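Long-range contact in citrate lyase, subunit 1 (Methanosaeta concilii, PDB 6HXI), which probably catalyses, as part of ATP citrate lyase, the ATP-driven conversion of citrate and coenzyme A to acetyl-CoA and oxaloacetate: residues V153-K167 against L178-Y190. Residues are numbered along the deposited sequence; the frame is centred on the assembly and turned at random.
Sequences VDSLEGIDALDVGSK and LVEEFITALWRFY
Ile159 meets Thr184 and Gly165 meets Glu180 where the loop after strand 149-154 runs along helix 173-192, their CA atoms 6.9 Å apart in the first pair and 5.7 Å in the second, where the loop comes closer. The loop turns at Ile159-Leu162 in a type I beta turn. Trp187 points at it, its CG anti to the backbone N (chi1 179°), which carries the indole against the loop. Val153 CG2 makes a CH-pi contact over the five-membered ring of Trp187, and Val153 CG1 lies by CE2 and CZ2. Ile159 packs on the benzo part, CB 3.5 Å from Trp187 CE3. Asp129 of strand 128-134 takes the indole N-H in a hydrogen bond. A leucine in place of Trp187 would probably open a gap next to Val153 and Ile159 and leave Asp129 without this donor. Ile159 CG2 also lies over one face of the Arg188 guanidinium. Arg188 NH1 and NH2 grip Asp160 OD1 end-on in a salt bridge, with OD1 near the guanidinium plane. Arg188 NH1 is 3.0 Å from Asp160 OD1, at its syn lone pair; NH2 comes from above the carboxylate plane. Val164 CG1 packs on Ile183 CD1. Glu180 OE2 lies 2.9 Å from Gly165 N; the nearby Asp163 carboxylate probably repels it. Within the ATP-grasp domain, an apolar middle flanked by polar groups thus joins the strand end and loop to helix 173-192.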
loop_
_atom_site.group_PDB
_atom_site.type_symbol
_atom_site.label_atom_id
_atom_site.label_comp_id
_atom_site.label_asym_id
_atom_site.label_seq_id
_atom_site.Cartn_x
_atom_site.Cartn_y
_atom_site.Cartn_z
ATOM N N VAL C 153 58.579 -6.445 39.052
ATOM C CA VAL C 153 57.728 -5.357 38.565
ATOM C C VAL C 153 56.286 -5.816 38.730
ATOM O O VAL C 153 55.864 -6.765 38.069
ATOM C CB VAL C 153 58.051 -4.952 37.095
ATOM C CG1 VAL C 153 57.323 -3.670 36.699
ATOM C CG2 VAL C 153 59.554 -4.792 36.879
ATOM N N ASP C 154 55.552 -5.194 39.662
ATOM C CA ASP C 154 54.158 -5.535 39.947
ATOM C C ASP C 154 53.296 -5.230 38.716
ATOM O O ASP C 154 53.549 -4.248 38.008
ATOM C CB ASP C 154 53.659 -4.779 41.192
ATOM C CG ASP C 154 52.233 -5.098 41.589
ATOM O OD1 ASP C 154 52.020 -6.125 42.265
ATOM O OD2 ASP C 154 51.325 -4.316 41.223
ATOM N N SER C 155 52.309 -6.110 38.454
ATOM C CA SER C 155 51.387 -6.039 37.322
ATOM C C SER C 155 50.644 -4.711 37.222
ATOM O O SER C 155 50.506 -4.163 36.126
ATOM C CB SER C 155 50.391 -7.196 37.353
ATOM O OG SER C 155 50.993 -8.401 36.912
ATOM N N LEU C 156 50.178 -4.189 38.361
ATOM C CA LEU C 156 49.409 -2.953 38.375
ATOM C C LEU C 156 50.238 -1.686 38.557
ATOM O O LEU C 156 49.856 -0.638 38.018
ATOM C CB LEU C 156 48.288 -3.016 39.421
ATOM C CG LEU C 156 47.392 -4.246 39.393
ATOM C CD1 LEU C 156 46.486 -4.258 40.592
ATOM C CD2 LEU C 156 46.575 -4.323 38.109
ATOM N N GLU C 157 51.339 -1.768 39.312
ATOM C CA GLU C 157 52.192 -0.618 39.600
ATOM C C GLU C 157 53.119 -0.215 38.443
ATOM O O GLU C 157 53.349 0.979 38.246
ATOM C CB GLU C 157 52.995 -0.832 40.900
ATOM C CG GLU C 157 52.124 -0.863 42.146
ATOM C CD GLU C 157 52.713 -1.508 43.388
ATOM O OE1 GLU C 157 51.925 -1.836 44.305
ATOM O OE2 GLU C 157 53.954 -1.679 43.455
ATOM N N GLY C 158 53.650 -1.193 37.709
ATOM C CA GLY C 158 54.567 -0.926 36.602
ATOM C C GLY C 158 55.978 -0.584 37.048
ATOM O O GLY C 158 56.293 -0.659 38.244
ATOM N N ILE C 159 56.851 -0.227 36.077
ATOM C CA ILE C 159 58.272 0.093 36.336
ATOM C C ILE C 159 58.473 1.467 37.033
ATOM O O ILE C 159 59.401 1.598 37.828
ATOM C CB ILE C 159 59.144 -0.051 35.042
ATOM C CG1 ILE C 159 60.622 -0.329 35.354
ATOM C CG2 ILE C 159 59.000 1.133 34.067
ATOM C CD1 ILE C 159 60.991 -1.743 35.424
ATOM N N ASP C 160 57.621 2.473 36.726
ATOM C CA ASP C 160 57.692 3.839 37.275
ATOM C C ASP C 160 57.607 3.872 38.813
ATOM O O ASP C 160 58.152 4.782 39.453
ATOM C CB ASP C 160 56.606 4.726 36.652
ATOM C CG ASP C 160 56.743 4.956 35.156
ATOM O OD1 ASP C 160 57.097 3.995 34.431
ATOM O OD2 ASP C 160 56.447 6.081 34.703
ATOM N N ALA C 161 56.950 2.846 39.395
ATOM C CA ALA C 161 56.805 2.670 40.840
ATOM C C ALA C 161 58.107 2.143 41.491
ATOM O O ALA C 161 58.154 1.990 42.716
ATOM C CB ALA C 161 55.652 1.718 41.122
ATOM N N LEU C 162 59.159 1.884 40.677
ATOM C CA LEU C 162 60.430 1.323 41.146
ATOM C C LEU C 162 61.675 2.159 40.866
ATOM O O LEU C 162 61.851 2.675 39.758
ATOM C CB LEU C 162 60.661 -0.082 40.541
ATOM C CG LEU C 162 59.616 -1.154 40.780
ATOM C CD1 LEU C 162 59.761 -2.257 39.768
ATOM C CD2 LEU C 162 59.704 -1.709 42.186
ATOM N N ASP C 163 62.593 2.195 41.847
ATOM C CA ASP C 163 63.901 2.819 41.695
ATOM C C ASP C 163 64.828 1.674 41.281
ATOM O O ASP C 163 65.343 0.947 42.140
ATOM C CB ASP C 163 64.368 3.480 43.003
ATOM C CG ASP C 163 65.833 3.900 42.995
ATOM O OD1 ASP C 163 66.193 4.789 42.193
ATOM O OD2 ASP C 163 66.625 3.307 43.763
ATOM N N VAL C 164 64.969 1.470 39.952
ATOM C CA VAL C 164 65.798 0.421 39.337
ATOM C C VAL C 164 67.275 0.642 39.685
ATOM O O VAL C 164 68.012 -0.332 39.839
ATOM C CB VAL C 164 65.540 0.257 37.806
ATOM C CG1 VAL C 164 66.429 -0.820 37.200
ATOM C CG2 VAL C 164 64.071 -0.059 37.516
ATOM N N GLY C 165 67.653 1.912 39.885
ATOM C CA GLY C 165 68.982 2.357 40.297
ATOM C C GLY C 165 69.662 1.422 41.270
ATOM O O GLY C 165 70.797 1.021 41.023
ATOM N N SER C 166 68.940 1.014 42.345
ATOM C CA SER C 166 69.401 0.044 43.346
ATOM C C SER C 166 69.554 -1.360 42.685
ATOM O O SER C 166 68.667 -2.220 42.706
ATOM C CB SER C 166 68.475 0.030 44.552
ATOM O OG SER C 166 68.335 1.344 45.060
ATOM N N LYS C 167 70.718 -1.504 42.045
ATOM C CA LYS C 167 71.276 -2.604 41.279
ATOM C C LYS C 167 72.741 -2.772 41.783
ATOM O O LYS C 167 73.070 -2.261 42.867
ATOM C CB LYS C 167 71.261 -2.180 39.809
ATOM C CG LYS C 167 71.218 -3.325 38.804
ATOM C CD LYS C 167 70.518 -2.938 37.503
ATOM C CE LYS C 167 71.253 -1.892 36.692
ATOM N NZ LYS C 167 70.872 -0.511 37.089
ATOM N N LEU C 178 73.195 3.952 32.741
ATOM C CA LEU C 178 72.965 3.469 31.373
ATOM C C LEU C 178 72.288 2.113 31.360
ATOM O O LEU C 178 71.456 1.875 30.488
ATOM C CB LEU C 178 74.273 3.416 30.554
ATOM C CG LEU C 178 74.856 4.746 30.075
ATOM C CD1 LEU C 178 76.349 4.628 29.849
ATOM C CD2 LEU C 178 74.154 5.245 28.825
ATOM N N VAL C 179 72.630 1.227 32.320
ATOM C CA VAL C 179 72.029 -0.106 32.451
ATOM C C VAL C 179 70.615 0.028 33.041
ATOM O O VAL C 179 69.708 -0.664 32.592
ATOM C CB VAL C 179 72.919 -1.131 33.221
ATOM C CG1 VAL C 179 72.280 -2.514 33.212
ATOM C CG2 VAL C 179 74.315 -1.219 32.614
ATOM N N GLU C 180 70.439 0.921 34.053
ATOM C CA GLU C 180 69.160 1.233 34.713
ATOM C C GLU C 180 68.153 1.667 33.636
ATOM O O GLU C 180 67.063 1.112 33.577
ATOM C CB GLU C 180 69.373 2.357 35.753
ATOM C CG GLU C 180 68.109 2.992 36.316
ATOM C CD GLU C 180 68.333 4.195 37.216
ATOM O OE1 GLU C 180 69.230 5.017 36.916
ATOM O OE2 GLU C 180 67.587 4.335 38.213
ATOM N N GLU C 181 68.569 2.597 32.746
ATOM C CA GLU C 181 67.782 3.125 31.641
ATOM C C GLU C 181 67.508 2.054 30.579
ATOM O O GLU C 181 66.387 1.999 30.046
ATOM C CB GLU C 181 68.462 4.362 31.029
ATOM C CG GLU C 181 68.077 5.663 31.726
ATOM C CD GLU C 181 69.176 6.692 31.958
ATOM O OE1 GLU C 181 69.824 7.121 30.974
ATOM O OE2 GLU C 181 69.351 7.110 33.128
ATOM N N PHE C 182 68.522 1.202 30.283
ATOM C CA PHE C 182 68.394 0.141 29.289
ATOM C C PHE C 182 67.417 -0.956 29.702
ATOM O O PHE C 182 66.595 -1.384 28.869
ATOM C CB PHE C 182 69.769 -0.443 28.895
ATOM C CG PHE C 182 69.696 -1.729 28.103
ATOM C CD1 PHE C 182 69.224 -1.735 26.797
ATOM C CD2 PHE C 182 70.018 -2.947 28.693
ATOM C CE1 PHE C 182 69.108 -2.928 26.085
ATOM C CE2 PHE C 182 69.895 -4.142 27.982
ATOM C CZ PHE C 182 69.449 -4.121 26.679
ATOM N N ILE C 183 67.497 -1.417 30.966
ATOM C CA ILE C 183 66.623 -2.503 31.450
ATOM C C ILE C 183 65.194 -1.981 31.712
ATOM O O ILE C 183 64.236 -2.755 31.590
ATOM C CB ILE C 183 67.227 -3.324 32.626
ATOM C CG1 ILE C 183 67.197 -2.564 33.974
ATOM C CG2 ILE C 183 68.659 -3.813 32.273
ATOM C CD1 ILE C 183 67.591 -3.453 35.193
ATOM N N THR C 184 65.055 -0.649 31.989
ATOM C CA THR C 184 63.757 0.020 32.177
ATOM C C THR C 184 63.036 0.057 30.823
ATOM O O THR C 184 61.840 -0.224 30.763
ATOM C CB THR C 184 63.936 1.410 32.846
ATOM O OG1 THR C 184 64.373 1.208 34.192
ATOM C CG2 THR C 184 62.653 2.241 32.873
ATOM N N ALA C 185 63.786 0.385 29.745
ATOM C CA ALA C 185 63.319 0.433 28.357
ATOM C C ALA C 185 62.982 -0.978 27.865
ATOM O O ALA C 185 61.969 -1.167 27.189
ATOM C CB ALA C 185 64.393 1.045 27.473
ATOM N N LEU C 186 63.825 -1.967 28.235
ATOM C CA LEU C 186 63.653 -3.373 27.866
ATOM C C LEU C 186 62.365 -3.941 28.441
ATOM O O LEU C 186 61.687 -4.693 27.742
ATOM C CB LEU C 186 64.859 -4.224 28.274
ATOM C CG LEU C 186 64.967 -5.596 27.598
ATOM C CD1 LEU C 186 65.483 -5.461 26.182
ATOM C CD2 LEU C 186 65.871 -6.515 28.392
ATOM N N TRP C 187 62.007 -3.545 29.689
ATOM C CA TRP C 187 60.744 -3.940 30.325
ATOM C C TRP C 187 59.552 -3.357 29.550
ATOM O O TRP C 187 58.564 -4.056 29.343
ATOM C CB TRP C 187 60.666 -3.510 31.799
ATOM C CG TRP C 187 59.358 -3.913 32.414
ATOM C CD1 TRP C 187 58.994 -5.165 32.817
ATOM C CD2 TRP C 187 58.190 -3.097 32.537
ATOM N NE1 TRP C 187 57.684 -5.168 33.233
ATOM C CE2 TRP C 187 57.157 -3.917 33.047
ATOM C CE3 TRP C 187 57.903 -1.755 32.231
ATOM C CZ2 TRP C 187 55.876 -3.422 33.322
ATOM C CZ3 TRP C 187 56.641 -1.260 32.515
ATOM C CH2 TRP C 187 55.640 -2.090 33.050
ATOM N N ARG C 188 59.649 -2.080 29.135
ATOM C CA ARG C 188 58.597 -1.390 28.384
ATOM C C ARG C 188 58.420 -2.081 27.037
ATOM O O ARG C 188 57.295 -2.340 26.619
ATOM C CB ARG C 188 58.948 0.100 28.219
ATOM C CG ARG C 188 59.020 0.865 29.532
ATOM C CD ARG C 188 58.967 2.363 29.277
ATOM N NE ARG C 188 59.524 3.144 30.386
ATOM C CZ ARG C 188 58.843 3.529 31.465
ATOM N NH1 ARG C 188 57.571 3.175 31.623
ATOM N NH2 ARG C 188 59.439 4.242 32.410
ATOM N N PHE C 189 59.539 -2.452 26.412
ATOM C CA PHE C 189 59.588 -3.195 25.168
ATOM C C PHE C 189 58.942 -4.582 25.353
ATOM O O PHE C 189 58.143 -4.994 24.528
ATOM C CB PHE C 189 61.050 -3.295 24.696
ATOM C CG PHE C 189 61.330 -4.218 23.535
ATOM C CD1 PHE C 189 60.984 -3.855 22.239
ATOM C CD2 PHE C 189 61.979 -5.437 23.734
ATOM C CE1 PHE C 189 61.245 -4.706 21.163
ATOM C CE2 PHE C 189 62.240 -6.289 22.658
ATOM C CZ PHE C 189 61.870 -5.917 21.375
ATOM N N TYR C 190 59.251 -5.263 26.458
ATOM C CA TYR C 190 58.715 -6.587 26.820
ATOM C C TYR C 190 57.176 -6.502 26.982
ATOM O O TYR C 190 56.431 -7.302 26.398
ATOM C CB TYR C 190 59.398 -7.040 28.130
ATOM C CG TYR C 190 58.885 -8.333 28.731
ATOM C CD1 TYR C 190 59.458 -9.554 28.397
ATOM C CD2 TYR C 190 57.893 -8.326 29.712
ATOM C CE1 TYR C 190 59.006 -10.746 28.966
ATOM C CE2 TYR C 190 57.454 -9.506 30.304
ATOM C CZ TYR C 190 58.009 -10.714 29.922
ATOM O OH TYR C 190 57.573 -11.884 30.488
#